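Local coordinates for putative lipoprotein YerB (PDB 2PSB) that is of unknown function, a putative membrane-anchored lipoprotein that interacts with PcrA, an interaction not essential for viability or for repair of UV-induced lesions, at residues V33-N38 with A69-Q74; D53-A58 with T65-I70; G80-A85 with S143-D148; I99-G104 with S129-A134; E29-A34 with G95-F100. All blocks are in the same frame, centred on the assembly; numbering follows the deposited sequence.

Contact 1 of 5, residues V33-N38 with A69-Q74; sequences VAVVVN and AIFQSQ
Val33 and Val35 pair with Phe71 and Ala69 in two antiparallel hydrogen-bonded pairs, with Ala34 and Ile70 forming the non-hydrogen-bonded pair between them. The short strand axes approach to 4.7 Å and run 157° apart. Four nearly straight bonds close the ladder; in the first pair Phe71 N reaches Val33 O at 2.8 Å and Val33 N reaches Phe71 O at 2.9 Å. Side chains alternate between two faces. On one, Val33, Val35, Ala69 and Phe71 lie together. CG of Phe71 sits beside its own backbone N (chi1 -52°). Its ring atom CD1 lies 3.4 Å from Val33 O, which approaches the ring edge near its plane. Val35 CG2 meets CE1 of the same ring at 3.8 Å, a methyl of a beta-branched residue, the type well suited to a buried strand. Val37 CG2 makes a loose contact with the small Ala69 CB, 4.3 Å away. On the other face, Ala34 CB touches Ile70 CG1 at 4.1 Å. Strand 33-37 is central here: strand 65-71 lies along one edge and strand 99-102, running parallel, along the other, where Val33 and Val35 both touch Val101.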
# COMPACT_ATOMS: atom_id res chain seq x y z
N VAL A 33 3.30 0.48 -10.71
CA VAL A 33 2.93 1.87 -10.46
C VAL A 33 2.50 1.91 -8.99
O VAL A 33 1.55 1.23 -8.59
CB VAL A 33 1.76 2.33 -11.38
CG1 VAL A 33 1.33 3.75 -11.02
CG2 VAL A 33 2.21 2.30 -12.85
N ALA A 34 3.23 2.69 -8.18
CA ALA A 34 2.95 2.85 -6.75
C ALA A 34 2.34 4.22 -6.47
O ALA A 34 3.01 5.24 -6.62
CB ALA A 34 4.24 2.68 -5.94
N VAL A 35 1.08 4.24 -6.05
CA VAL A 35 0.39 5.49 -5.77
C VAL A 35 0.17 5.75 -4.28
O VAL A 35 -0.30 4.88 -3.54
CB VAL A 35 -0.99 5.53 -6.47
CG1 VAL A 35 -1.58 6.92 -6.37
CG2 VAL A 35 -0.88 5.08 -7.92
N VAL A 36 0.51 6.95 -3.84
CA VAL A 36 0.28 7.32 -2.44
C VAL A 36 -1.19 7.70 -2.36
O VAL A 36 -1.62 8.68 -2.97
CB VAL A 36 1.10 8.52 -2.02
CG1 VAL A 36 0.59 9.04 -0.67
CG2 VAL A 36 2.57 8.13 -1.92
N VAL A 37 -1.96 6.93 -1.61
CA VAL A 37 -3.39 7.18 -1.50
C VAL A 37 -3.87 7.67 -0.13
O VAL A 37 -3.59 7.07 0.92
CB VAL A 37 -4.19 5.91 -1.91
CG1 VAL A 37 -5.68 6.16 -1.76
CG2 VAL A 37 -3.86 5.54 -3.34
N ASN A 38 -4.58 8.79 -0.18
CA ASN A 38 -5.18 9.48 0.96
C ASN A 38 -6.05 8.52 1.78
O ASN A 38 -6.94 7.86 1.24
CB ASN A 38 -6.04 10.63 0.41
CG ASN A 38 -6.33 11.72 1.43
OD1 ASN A 38 -6.76 12.82 1.05
ND2 ASN A 38 -6.11 11.45 2.70
N ALA A 69 -0.52 2.13 -2.75
CA ALA A 69 -1.17 1.08 -3.52
C ALA A 69 -0.31 0.76 -4.73
O ALA A 69 -0.11 1.61 -5.61
CB ALA A 69 -2.57 1.52 -3.95
N ILE A 70 0.20 -0.46 -4.76
CA ILE A 70 1.07 -0.90 -5.83
C ILE A 70 0.31 -1.75 -6.84
O ILE A 70 -0.19 -2.83 -6.51
CB ILE A 70 2.27 -1.69 -5.25
CG1 ILE A 70 2.97 -0.82 -4.19
CG2 ILE A 70 3.22 -2.14 -6.36
CD1 ILE A 70 4.24 -1.43 -3.65
N PHE A 71 0.23 -1.22 -8.06
CA PHE A 71 -0.46 -1.87 -9.18
C PHE A 71 0.56 -2.44 -10.15
O PHE A 71 1.61 -1.84 -10.40
CB PHE A 71 -1.33 -0.88 -9.95
CG PHE A 71 -2.28 -0.09 -9.09
CD1 PHE A 71 -1.83 1.02 -8.38
CD2 PHE A 71 -3.61 -0.45 -9.01
CE1 PHE A 71 -2.71 1.75 -7.60
CE2 PHE A 71 -4.50 0.28 -8.24
CZ PHE A 71 -4.05 1.38 -7.53
N GLN A 72 0.25 -3.61 -10.70
CA GLN A 72 1.12 -4.27 -11.67
C GLN A 72 0.29 -5.23 -12.52
O GLN A 72 0.26 -5.09 -13.74
CB GLN A 72 2.23 -5.03 -10.96
CG GLN A 72 3.37 -5.51 -11.86
CD GLN A 72 2.95 -6.60 -12.84
OE1 GLN A 72 2.28 -7.56 -12.47
NE2 GLN A 72 3.36 -6.45 -14.09
N SER A 73 -0.38 -6.18 -11.89
CA SER A 73 -1.19 -7.16 -12.62
C SER A 73 -2.51 -6.58 -13.09
O SER A 73 -3.18 -7.14 -13.95
CB SER A 73 -1.51 -8.38 -11.76
OG SER A 73 -2.64 -8.11 -10.95
N GLN A 74 -2.91 -5.47 -12.48
CA GLN A 74 -4.16 -4.80 -12.81
C GLN A 74 -3.98 -3.30 -12.69
O GLN A 74 -3.62 -2.80 -11.62
CB GLN A 74 -5.29 -5.21 -11.87
CG GLN A 74 -5.80 -6.63 -12.04
CD GLN A 74 -7.05 -6.86 -11.22
OE1 GLN A 74 -7.06 -6.65 -10.01
NE2 GLN A 74 -8.12 -7.30 -11.88

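Contact 2 of 5, residues D53-A58 with T65-I70; sequences DIVIEA and TRFLAI
The edge of the Phe67 ring rests against Glu57, meeting both its CG methylene and its carboxylate carbon: CE2 lies 3.6 Å from Glu57 CG, which is in the ring plane, and 3.5 Å from Glu57 CD. Val55 CG1 comes in obliquely, and Trp294 of strand 293-298 adds an edge-to-face ring contact. Glu57 runs alongside Phe67 in the same direction, yet the carboxylate is turned 88° from the ring. CG of Glu57 is anti to the backbone N (chi1 177°) and the chain beyond it is extended, its carboxylate meeting Thr65, whose OG1 donates to OE1 at 2.8 Å on the anti lone pair. The other oxygen, OE2, forms a salt bridge with Arg210, and Thr65 OG1 also bonds Asn39, so this buried acid is held through both oxygens.

The other face is largely apolar, with Arg66 toward the hairpin turn. Ile56 CD1 meets Ile70 CD1 at 3.9 Å and Leu68 CD2 at 4.2 Å, branched side chains that pack against helix 87-94, where Leu92 touches both Ile56 and Leu68. At the open end of the ladder, Ile70 O accepts from two successive amides, Asp53 N at 2.9 Å and the more distant Ile54 N at 3.3 Å. Asp53 turns its carboxylate to Ser73 and Lys292. Two residues facing one make this a classic beta bulge, set at the end of the antiparallel beta hairpin formed by strands 54-59 and 65-71.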
# COMPACT_ATOMS: atom_id res chain seq x y z
N ASP A 53 -2.26 -4.85 -6.35
CA ASP A 53 -1.76 -6.15 -5.93
C ASP A 53 -1.33 -6.10 -4.46
O ASP A 53 -1.56 -7.04 -3.70
CB ASP A 53 -0.59 -6.59 -6.81
CG ASP A 53 -0.97 -6.67 -8.29
OD1 ASP A 53 -2.14 -6.91 -8.60
OD2 ASP A 53 -0.08 -6.53 -9.14
N ILE A 54 -0.71 -4.98 -4.08
CA ILE A 54 -0.22 -4.77 -2.72
C ILE A 54 -0.59 -3.38 -2.26
O ILE A 54 -0.44 -2.41 -3.00
CB ILE A 54 1.32 -4.85 -2.64
CG1 ILE A 54 1.81 -6.18 -3.20
CG2 ILE A 54 1.77 -4.68 -1.18
CD1 ILE A 54 3.28 -6.14 -3.56
N VAL A 55 -1.09 -3.29 -1.04
CA VAL A 55 -1.44 -2.01 -0.46
C VAL A 55 -0.76 -1.94 0.90
O VAL A 55 -0.86 -2.88 1.70
CB VAL A 55 -2.96 -1.86 -0.29
CG1 VAL A 55 -3.25 -0.57 0.51
CG2 VAL A 55 -3.65 -1.80 -1.68
N ILE A 56 -0.06 -0.84 1.16
CA ILE A 56 0.63 -0.68 2.43
C ILE A 56 0.10 0.53 3.20
O ILE A 56 0.04 1.64 2.68
CB ILE A 56 2.16 -0.54 2.23
CG1 ILE A 56 2.68 -1.75 1.45
CG2 ILE A 56 2.88 -0.49 3.60
CD1 ILE A 56 3.23 -1.44 0.09
N GLU A 57 -0.32 0.28 4.43
CA GLU A 57 -0.86 1.33 5.28
C GLU A 57 0.15 1.64 6.38
O GLU A 57 0.74 0.74 6.96
CB GLU A 57 -2.20 0.88 5.89
CG GLU A 57 -2.84 1.86 6.87
CD GLU A 57 -4.20 1.38 7.37
OE1 GLU A 57 -4.96 2.21 7.91
OE2 GLU A 57 -4.52 0.17 7.23
N ALA A 58 0.33 2.93 6.65
CA ALA A 58 1.27 3.35 7.69
C ALA A 58 0.89 4.75 8.15
O ALA A 58 0.18 5.48 7.44
CB ALA A 58 2.72 3.35 7.16
N THR A 65 -3.52 7.46 8.97
CA THR A 65 -2.69 6.58 8.17
C THR A 65 -2.86 6.90 6.69
O THR A 65 -3.81 7.57 6.29
CB THR A 65 -3.04 5.10 8.36
OG1 THR A 65 -4.41 4.91 8.03
CG2 THR A 65 -2.79 4.66 9.78
N ARG A 66 -1.94 6.40 5.89
CA ARG A 66 -1.96 6.64 4.46
C ARG A 66 -1.53 5.37 3.75
O ARG A 66 -0.76 4.58 4.30
CB ARG A 66 -1.03 7.80 4.11
CG ARG A 66 -0.99 8.17 2.65
CD ARG A 66 -1.08 9.68 2.50
NE ARG A 66 -0.04 10.34 3.26
CZ ARG A 66 -0.16 11.57 3.77
NH1 ARG A 66 0.85 12.10 4.46
NH2 ARG A 66 -1.28 12.25 3.62
N PHE A 67 -2.00 5.19 2.53
CA PHE A 67 -1.70 4.00 1.73
C PHE A 67 -0.71 4.21 0.60
O PHE A 67 -0.54 5.33 0.08
CB PHE A 67 -2.98 3.48 1.06
CG PHE A 67 -4.13 3.22 1.99
CD1 PHE A 67 -5.44 3.27 1.51
CD2 PHE A 67 -3.92 2.93 3.33
CE1 PHE A 67 -6.53 3.03 2.34
CE2 PHE A 67 -5.00 2.70 4.18
CZ PHE A 67 -6.31 2.75 3.69
N LEU A 68 -0.07 3.12 0.22
CA LEU A 68 0.81 3.07 -0.95
C LEU A 68 0.17 1.87 -1.64
O LEU A 68 0.23 0.76 -1.14
CB LEU A 68 2.26 2.74 -0.61
CG LEU A 68 3.14 2.69 -1.88
CD1 LEU A 68 3.24 4.11 -2.51
CD2 LEU A 68 4.51 2.16 -1.55
N ALA A 69 -0.52 2.13 -2.75
CA ALA A 69 -1.17 1.08 -3.52
C ALA A 69 -0.31 0.76 -4.73
O ALA A 69 -0.11 1.61 -5.61
CB ALA A 69 -2.57 1.52 -3.95
N ILE A 70 0.20 -0.46 -4.76
CA ILE A 70 1.07 -0.90 -5.83
C ILE A 70 0.31 -1.75 -6.84
O ILE A 70 -0.19 -2.83 -6.51
CB ILE A 70 2.27 -1.69 -5.25
CG1 ILE A 70 2.97 -0.82 -4.19
CG2 ILE A 70 3.22 -2.14 -6.36
CD1 ILE A 70 4.24 -1.43 -3.65

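Contact 3 of 5, residues G80-A85 with S143-D148; sequences GPVRSA and SYTSYD
Pro81 and Tyr144 extend next to each other in a common direction, with Pro81 CA over one face of the ring. That atom stands 4.1 Å from the ring centroid and 17° off its normal, a CH-pi contact, while Pro81 CG reaches the phenol end, 3.2 Å from Tyr144 OH. Tyr144 CG stands beside its backbone N (chi1 -60°). The peptide before Pro81 is cis, a bend that proline tolerates well. Gly80 lies close to the same ring, its C atom 3.4 Å from Tyr144 CE2; at its backbone angles a CB would jam against the preceding carbonyl and clash with Tyr144 CD2. The loop leaves strand 78-79, the antiparallel neighbour of strand 143-146 in a small three-stranded sheet, and keeps one more link to that strand: Val82 N donates to Ser143 O at 2.6 Å, nearly along the C=O axis. The CG2 methyl of Val82 stands beside its own backbone N, anti to the carbonyl carbon, which puts it 3.4 Å from Ser143 O; it also loosely meets Thr145 CG2. The polar ends of the strand residues look elsewhere: Ser143 OG bonds His103 ND1, and Thr145 OG1 bonds Leu130 O.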
# COMPACT_ATOMS: atom_id res chain seq x y z
N GLY A 80 -7.21 7.30 -6.46
CA GLY A 80 -7.06 8.41 -5.53
C GLY A 80 -8.03 8.30 -4.37
O GLY A 80 -8.63 7.24 -4.18
N PRO A 81 -8.20 9.37 -3.58
CA PRO A 81 -7.48 10.64 -3.77
C PRO A 81 -5.99 10.48 -3.54
O PRO A 81 -5.56 9.66 -2.72
CB PRO A 81 -8.13 11.57 -2.74
CG PRO A 81 -9.49 10.96 -2.50
CD PRO A 81 -9.20 9.48 -2.51
N VAL A 82 -5.19 11.26 -4.26
CA VAL A 82 -3.74 11.19 -4.11
C VAL A 82 -3.31 12.10 -2.98
O VAL A 82 -3.93 13.14 -2.74
CB VAL A 82 -3.04 11.62 -5.41
CG1 VAL A 82 -1.55 11.27 -5.34
CG2 VAL A 82 -3.70 10.93 -6.58
N ARG A 83 -2.25 11.71 -2.29
CA ARG A 83 -1.76 12.47 -1.16
C ARG A 83 -0.24 12.62 -1.14
O ARG A 83 0.46 12.11 -2.01
CB ARG A 83 -2.20 11.81 0.16
CG ARG A 83 -3.24 12.59 0.94
CD ARG A 83 -2.68 13.91 1.42
NE ARG A 83 -3.62 14.66 2.25
CZ ARG A 83 -3.30 15.77 2.90
NH1 ARG A 83 -2.07 16.26 2.81
NH2 ARG A 83 -4.21 16.40 3.64
N SER A 84 0.24 13.33 -0.13
CA SER A 84 1.66 13.61 0.06
C SER A 84 2.56 12.40 0.23
O SER A 84 2.15 11.39 0.80
CB SER A 84 1.85 14.52 1.27
OG SER A 84 1.31 15.80 1.00
N ALA A 85 3.79 12.51 -0.25
CA ALA A 85 4.76 11.43 -0.16
C ALA A 85 5.59 11.54 1.11
O ALA A 85 5.84 12.63 1.61
CB ALA A 85 5.68 11.46 -1.38
N SER A 143 -8.13 15.17 -5.02
CA SER A 143 -7.12 15.03 -6.07
C SER A 143 -6.93 13.62 -6.64
O SER A 143 -6.48 12.70 -5.94
CB SER A 143 -5.79 15.57 -5.52
OG SER A 143 -4.74 15.33 -6.43
N TYR A 144 -7.28 13.44 -7.91
CA TYR A 144 -7.15 12.15 -8.59
C TYR A 144 -6.38 12.19 -9.91
O TYR A 144 -6.11 13.25 -10.46
CB TYR A 144 -8.52 11.58 -8.94
CG TYR A 144 -9.45 11.34 -7.78
CD1 TYR A 144 -10.14 12.40 -7.18
CD2 TYR A 144 -9.63 10.06 -7.26
CE1 TYR A 144 -10.99 12.18 -6.10
CE2 TYR A 144 -10.47 9.82 -6.18
CZ TYR A 144 -11.15 10.89 -5.60
OH TYR A 144 -11.96 10.67 -4.52
N THR A 145 -6.03 11.00 -10.39
CA THR A 145 -5.38 10.82 -11.68
C THR A 145 -5.88 9.48 -12.20
O THR A 145 -6.79 8.89 -11.60
CB THR A 145 -3.85 10.80 -11.62
OG1 THR A 145 -3.34 10.70 -12.95
CG2 THR A 145 -3.35 9.61 -10.81
N SER A 146 -5.30 9.00 -13.29
CA SER A 146 -5.71 7.73 -13.88
C SER A 146 -4.51 7.05 -14.51
O SER A 146 -3.51 7.71 -14.78
CB SER A 146 -6.78 7.97 -14.96
OG SER A 146 -6.22 8.63 -16.09
N TYR A 147 -4.59 5.74 -14.73
CA TYR A 147 -3.47 5.05 -15.35
C TYR A 147 -3.18 5.65 -16.72
O TYR A 147 -2.03 5.77 -17.12
CB TYR A 147 -3.76 3.54 -15.50
CG TYR A 147 -2.61 2.80 -16.15
CD1 TYR A 147 -1.31 2.99 -15.70
CD2 TYR A 147 -2.83 1.90 -17.20
CE1 TYR A 147 -0.24 2.31 -16.27
CE2 TYR A 147 -1.75 1.21 -17.79
CZ TYR A 147 -0.46 1.42 -17.31
OH TYR A 147 0.63 0.75 -17.83
N ASP A 148 -4.23 6.03 -17.44
CA ASP A 148 -4.05 6.64 -18.76
C ASP A 148 -3.26 7.94 -18.63
O ASP A 148 -2.34 8.20 -19.41
CB ASP A 148 -5.41 6.92 -19.41
CG ASP A 148 -5.29 7.25 -20.88
OD1 ASP A 148 -5.01 6.33 -21.68
OD2 ASP A 148 -5.46 8.44 -21.25
O HOH W 1 -6.25 14.09 -2.31

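Contact 4 of 5, residues I99-G104 with S129-A134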
# COMPACT_ATOMS: atom_id res chain seq x y z
N ILE A 99 7.00 3.35 -10.62
CA ILE A 99 6.80 4.75 -10.95
C ILE A 99 6.04 5.24 -9.72
O ILE A 99 4.98 4.72 -9.38
CB ILE A 99 5.94 4.89 -12.21
CG1 ILE A 99 6.76 4.50 -13.44
CG2 ILE A 99 5.38 6.31 -12.32
CD1 ILE A 99 5.94 4.26 -14.69
N PHE A 100 6.62 6.24 -9.04
CA PHE A 100 6.07 6.80 -7.82
C PHE A 100 5.12 7.96 -8.06
O PHE A 100 5.53 9.05 -8.47
CB PHE A 100 7.22 7.26 -6.93
CG PHE A 100 6.82 7.57 -5.52
CD1 PHE A 100 6.35 6.56 -4.68
CD2 PHE A 100 6.95 8.86 -5.02
CE1 PHE A 100 6.01 6.83 -3.35
CE2 PHE A 100 6.61 9.15 -3.68
CZ PHE A 100 6.14 8.13 -2.84
N VAL A 101 3.84 7.74 -7.80
CA VAL A 101 2.84 8.78 -8.00
C VAL A 101 2.40 9.33 -6.66
O VAL A 101 2.15 8.57 -5.72
CB VAL A 101 1.63 8.23 -8.77
CG1 VAL A 101 0.65 9.36 -9.08
CG2 VAL A 101 2.10 7.56 -10.04
N HIS A 102 2.33 10.65 -6.56
CA HIS A 102 1.95 11.30 -5.32
C HIS A 102 1.45 12.72 -5.54
O HIS A 102 1.16 13.13 -6.67
CB HIS A 102 3.13 11.34 -4.35
CG HIS A 102 4.30 12.12 -4.87
ND1 HIS A 102 4.95 11.79 -6.04
CD2 HIS A 102 4.92 13.22 -4.39
CE1 HIS A 102 5.93 12.65 -6.26
NE2 HIS A 102 5.93 13.53 -5.27
N HIS A 103 1.36 13.48 -4.45
CA HIS A 103 0.91 14.86 -4.54
C HIS A 103 1.35 15.60 -3.29
O HIS A 103 0.68 15.56 -2.25
CB HIS A 103 -0.61 14.91 -4.69
CG HIS A 103 -1.11 16.22 -5.22
ND1 HIS A 103 -2.39 16.38 -5.69
CD2 HIS A 103 -0.49 17.41 -5.39
CE1 HIS A 103 -2.54 17.62 -6.13
NE2 HIS A 103 -1.40 18.26 -5.96
N GLY A 104 2.48 16.29 -3.41
CA GLY A 104 3.03 17.01 -2.29
C GLY A 104 4.04 16.09 -1.65
O GLY A 104 4.21 14.95 -2.08
N SER A 129 -4.00 19.08 -15.24
CA SER A 129 -3.93 18.32 -16.48
C SER A 129 -4.00 16.82 -16.24
O SER A 129 -5.07 16.22 -16.31
CB SER A 129 -2.67 18.70 -17.28
OG SER A 129 -1.50 18.68 -16.49
N LEU A 130 -2.86 16.21 -15.95
CA LEU A 130 -2.80 14.77 -15.72
C LEU A 130 -3.37 14.39 -14.35
O LEU A 130 -3.64 13.22 -14.09
CB LEU A 130 -1.36 14.29 -15.90
CG LEU A 130 -0.79 14.70 -17.27
CD1 LEU A 130 0.56 14.06 -17.48
CD2 LEU A 130 -1.73 14.29 -18.39
N PHE A 131 -3.56 15.39 -13.50
CA PHE A 131 -4.16 15.24 -12.17
C PHE A 131 -5.41 16.12 -12.22
O PHE A 131 -5.36 17.25 -12.73
CB PHE A 131 -3.23 15.79 -11.08
CG PHE A 131 -2.37 14.76 -10.40
CD1 PHE A 131 -1.31 14.16 -11.07
CD2 PHE A 131 -2.61 14.41 -9.07
CE1 PHE A 131 -0.49 13.23 -10.42
CE2 PHE A 131 -1.80 13.49 -8.42
CZ PHE A 131 -0.74 12.90 -9.10
N TRP A 132 -6.54 15.63 -11.72
CA TRP A 132 -7.75 16.45 -11.72
C TRP A 132 -8.34 16.59 -10.33
O TRP A 132 -7.94 15.88 -9.39
CB TRP A 132 -8.79 15.87 -12.70
CG TRP A 132 -9.47 14.60 -12.26
CD1 TRP A 132 -10.58 14.49 -11.46
CD2 TRP A 132 -9.15 13.28 -12.69
NE1 TRP A 132 -10.97 13.18 -11.38
CE2 TRP A 132 -10.11 12.41 -12.12
CE3 TRP A 132 -8.14 12.74 -13.49
CZ2 TRP A 132 -10.09 11.03 -12.35
CZ3 TRP A 132 -8.12 11.38 -13.72
CH2 TRP A 132 -9.09 10.53 -13.14
N ARG A 133 -9.29 17.52 -10.20
CA ARG A 133 -9.96 17.81 -8.94
C ARG A 133 -11.42 17.37 -8.98
O ARG A 133 -12.20 17.83 -9.81
CB ARG A 133 -9.91 19.31 -8.64
CG ARG A 133 -8.86 19.76 -7.62
CD ARG A 133 -7.52 19.17 -7.91
NE ARG A 133 -6.39 19.87 -7.28
CZ ARG A 133 -6.14 19.94 -5.97
NH1 ARG A 133 -6.96 19.37 -5.09
NH2 ARG A 133 -5.04 20.55 -5.56
N ALA A 134 -11.79 16.47 -8.07
CA ALA A 134 -13.16 15.98 -8.00
C ALA A 134 -14.08 17.07 -7.43
O ALA A 134 -13.72 17.78 -6.49
CB ALA A 134 -13.21 14.74 -7.13
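Phe131 turns the edge of its ring toward the face of His103, a T-shaped pair with centroids 5.3 Å apart and planes at 72°. The two side chains run past one another from opposing directions, bringing Phe131 CD2 to 3.9 Å from His103 ND1. His103 places CG anti to its backbone N (chi1 -161°), and ND1 is bonded to Ser143 OG, which would fix the tilt of the imidazole that the phenyl edge meets. The far end of the phenyl ring, CZ, touches Val101 CG1 at 3.8 Å and lies 3.1 Å from His102 O. A flat ring suits this place, its apolar rim meeting the valine methyl and the imidazole while CZ comes up to the carbonyl oxygen. Arg133 approaches His103 obliquely: His103 CE1 lies over one face of the guanidinium, 3.9 Å from NH2, with the two planes 63° apart. The Arg133 chain is bent, and its NE forms a salt bridge with Asp127. No hydrogen bond joins the two segments. This is side-chain packing between separate sheets: the end of strand 99-102, with Met121 of the parallel strand 120-122 also against Phe131, meets the approach to strand 132-133, an outer strand of the small antiparallel sheet containing strand 143-146.

Contact 5 of 5, residues E29-A34 with G95-F100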
# COMPACT_ATOMS: atom_id res chain seq x y z
N GLU A 29 5.55 -7.53 -18.49
CA GLU A 29 6.50 -6.45 -18.66
C GLU A 29 5.99 -5.10 -18.19
O GLU A 29 6.69 -4.11 -18.27
CB GLU A 29 6.93 -6.37 -20.12
CG GLU A 29 7.82 -7.51 -20.54
CD GLU A 29 7.93 -7.64 -22.04
OE1 GLU A 29 6.98 -8.16 -22.67
OE2 GLU A 29 8.96 -7.19 -22.60
N ARG A 30 4.76 -5.07 -17.69
CA ARG A 30 4.18 -3.82 -17.22
C ARG A 30 4.85 -3.39 -15.91
O ARG A 30 4.76 -4.07 -14.89
CB ARG A 30 2.68 -3.96 -17.01
CG ARG A 30 1.99 -2.64 -16.78
CD ARG A 30 0.51 -2.75 -17.09
NE ARG A 30 -0.11 -3.80 -16.29
CZ ARG A 30 -1.32 -4.29 -16.51
NH1 ARG A 30 -2.05 -3.81 -17.51
NH2 ARG A 30 -1.79 -5.26 -15.74
N ARG A 31 5.53 -2.25 -15.96
CA ARG A 31 6.22 -1.71 -14.80
C ARG A 31 5.24 -1.37 -13.68
O ARG A 31 4.17 -0.82 -13.93
CB ARG A 31 7.00 -0.46 -15.20
CG ARG A 31 7.84 0.10 -14.09
CD ARG A 31 8.67 1.25 -14.57
NE ARG A 31 9.52 1.77 -13.51
CZ ARG A 31 10.27 2.86 -13.62
NH1 ARG A 31 10.27 3.53 -14.76
NH2 ARG A 31 11.02 3.26 -12.61
N PRO A 32 5.60 -1.69 -12.43
CA PRO A 32 4.73 -1.39 -11.29
C PRO A 32 4.51 0.11 -11.14
O PRO A 32 5.41 0.92 -11.41
CB PRO A 32 5.51 -1.97 -10.10
CG PRO A 32 6.26 -3.11 -10.71
CD PRO A 32 6.76 -2.49 -12.00
N VAL A 33 3.30 0.48 -10.71
CA VAL A 33 2.93 1.87 -10.46
C VAL A 33 2.50 1.91 -8.99
O VAL A 33 1.55 1.23 -8.59
CB VAL A 33 1.76 2.33 -11.38
CG1 VAL A 33 1.33 3.75 -11.02
CG2 VAL A 33 2.21 2.30 -12.85
N ALA A 34 3.23 2.69 -8.18
CA ALA A 34 2.95 2.85 -6.75
C ALA A 34 2.34 4.22 -6.47
O ALA A 34 3.01 5.24 -6.62
CB ALA A 34 4.24 2.68 -5.94
N GLY A 95 10.98 -0.91 -3.67
CA GLY A 95 11.15 -2.35 -3.56
C GLY A 95 10.81 -3.00 -4.88
O GLY A 95 11.18 -4.14 -5.13
N PHE A 96 10.10 -2.26 -5.73
CA PHE A 96 9.69 -2.75 -7.04
C PHE A 96 10.08 -1.78 -8.16
O PHE A 96 9.64 -1.94 -9.29
CB PHE A 96 8.17 -2.97 -7.06
CG PHE A 96 7.67 -3.75 -5.88
CD1 PHE A 96 7.45 -3.12 -4.66
CD2 PHE A 96 7.47 -5.12 -5.97
CE1 PHE A 96 7.03 -3.86 -3.53
CE2 PHE A 96 7.06 -5.86 -4.85
CZ PHE A 96 6.84 -5.23 -3.64
N ASP A 97 10.90 -0.78 -7.83
CA ASP A 97 11.36 0.23 -8.79
C ASP A 97 10.17 0.80 -9.54
O ASP A 97 10.22 1.08 -10.75
CB ASP A 97 12.37 -0.40 -9.77
CG ASP A 97 13.08 0.63 -10.63
OD1 ASP A 97 13.56 1.64 -10.07
OD2 ASP A 97 13.18 0.43 -11.86
N SER A 98 9.08 0.98 -8.81
CA SER A 98 7.85 1.48 -9.38
C SER A 98 7.84 2.97 -9.66
O SER A 98 8.57 3.74 -9.04
CB SER A 98 6.66 1.17 -8.46
OG SER A 98 7.06 0.45 -7.29
N ILE A 99 7.00 3.35 -10.62
CA ILE A 99 6.80 4.75 -10.95
C ILE A 99 6.04 5.24 -9.72
O ILE A 99 4.98 4.72 -9.38
CB ILE A 99 5.94 4.89 -12.21
CG1 ILE A 99 6.76 4.50 -13.44
CG2 ILE A 99 5.38 6.31 -12.32
CD1 ILE A 99 5.94 4.26 -14.69
N PHE A 100 6.62 6.24 -9.04
CA PHE A 100 6.07 6.80 -7.82
C PHE A 100 5.12 7.96 -8.06
O PHE A 100 5.53 9.05 -8.47
CB PHE A 100 7.22 7.26 -6.93
CG PHE A 100 6.82 7.57 -5.52
CD1 PHE A 100 6.35 6.56 -4.68
CD2 PHE A 100 6.95 8.86 -5.02
CE1 PHE A 100 6.01 6.83 -3.35
CE2 PHE A 100 6.61 9.15 -3.68
CZ PHE A 100 6.14 8.13 -2.84
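Pro32 and Ala34 join Ile99 in a parallel ladder, Ile99 N donating to Pro32 O at 3.0 Å and Ala34 N to Ile99 O at 2.9 Å. These bonds begin the pairing of strand 33-37 with its parallel neighbour, strand 99-102, the chain between them passing through the 54-71 hairpin and helix 87-94. Pro32, with no N-H to offer, suits the place just before the strand, where its carbonyl is what the ladder uses; its CG packs at about a right angle to Phe96, 4.1 Å from CB. Ser98 is compact enough for its CB to fit 3.7 Å from Pro32 CB and close to Ala34 CB, while its OG bonds Ser93 O at the end of helix 87-94. Arg31 is extended from CG to NE and crosses Ile99 at about a right angle; Ile99 CG1 lies over one face of the guanidinium, toward the rim, 3.6 Å above its plane. The Asp97 carboxylate is only a long charge partner, well out of that plane, and the main charge partner of NH2 is Asp119. In the plane itself, the arginine grips a single backbone oxygen side-on: Asp97 O takes NE at 2.9 Å and NH2 at 3.0 Å.

Overall arrangement
From the N terminus, the chain enters strand 33-37, which serves both contact 1 and contact 5. Contact 2 closes the short hairpin turn between strands 54-59 and 65-71; the latter strand then returns to strand 33-37, closing contact 1 on the same stretch where contact 2 ends. After helix 87-94, contact 5 closes a longer loop that encloses contact 2. Contact 3 opens in the loop at 80-85, before contact 5 has closed, so those two cross. Contact 4 starts where contact 5 ends and lies wholly within the span of contact 3. Contacts 1, 2 and 5 set neighbouring strands 54-59, 65-71, 33-37 and 99-102 in order; contact 4 packs strand 99-102 against the approach to strand 132-133, and contact 3 ties loop 80-85 to strand 143-146.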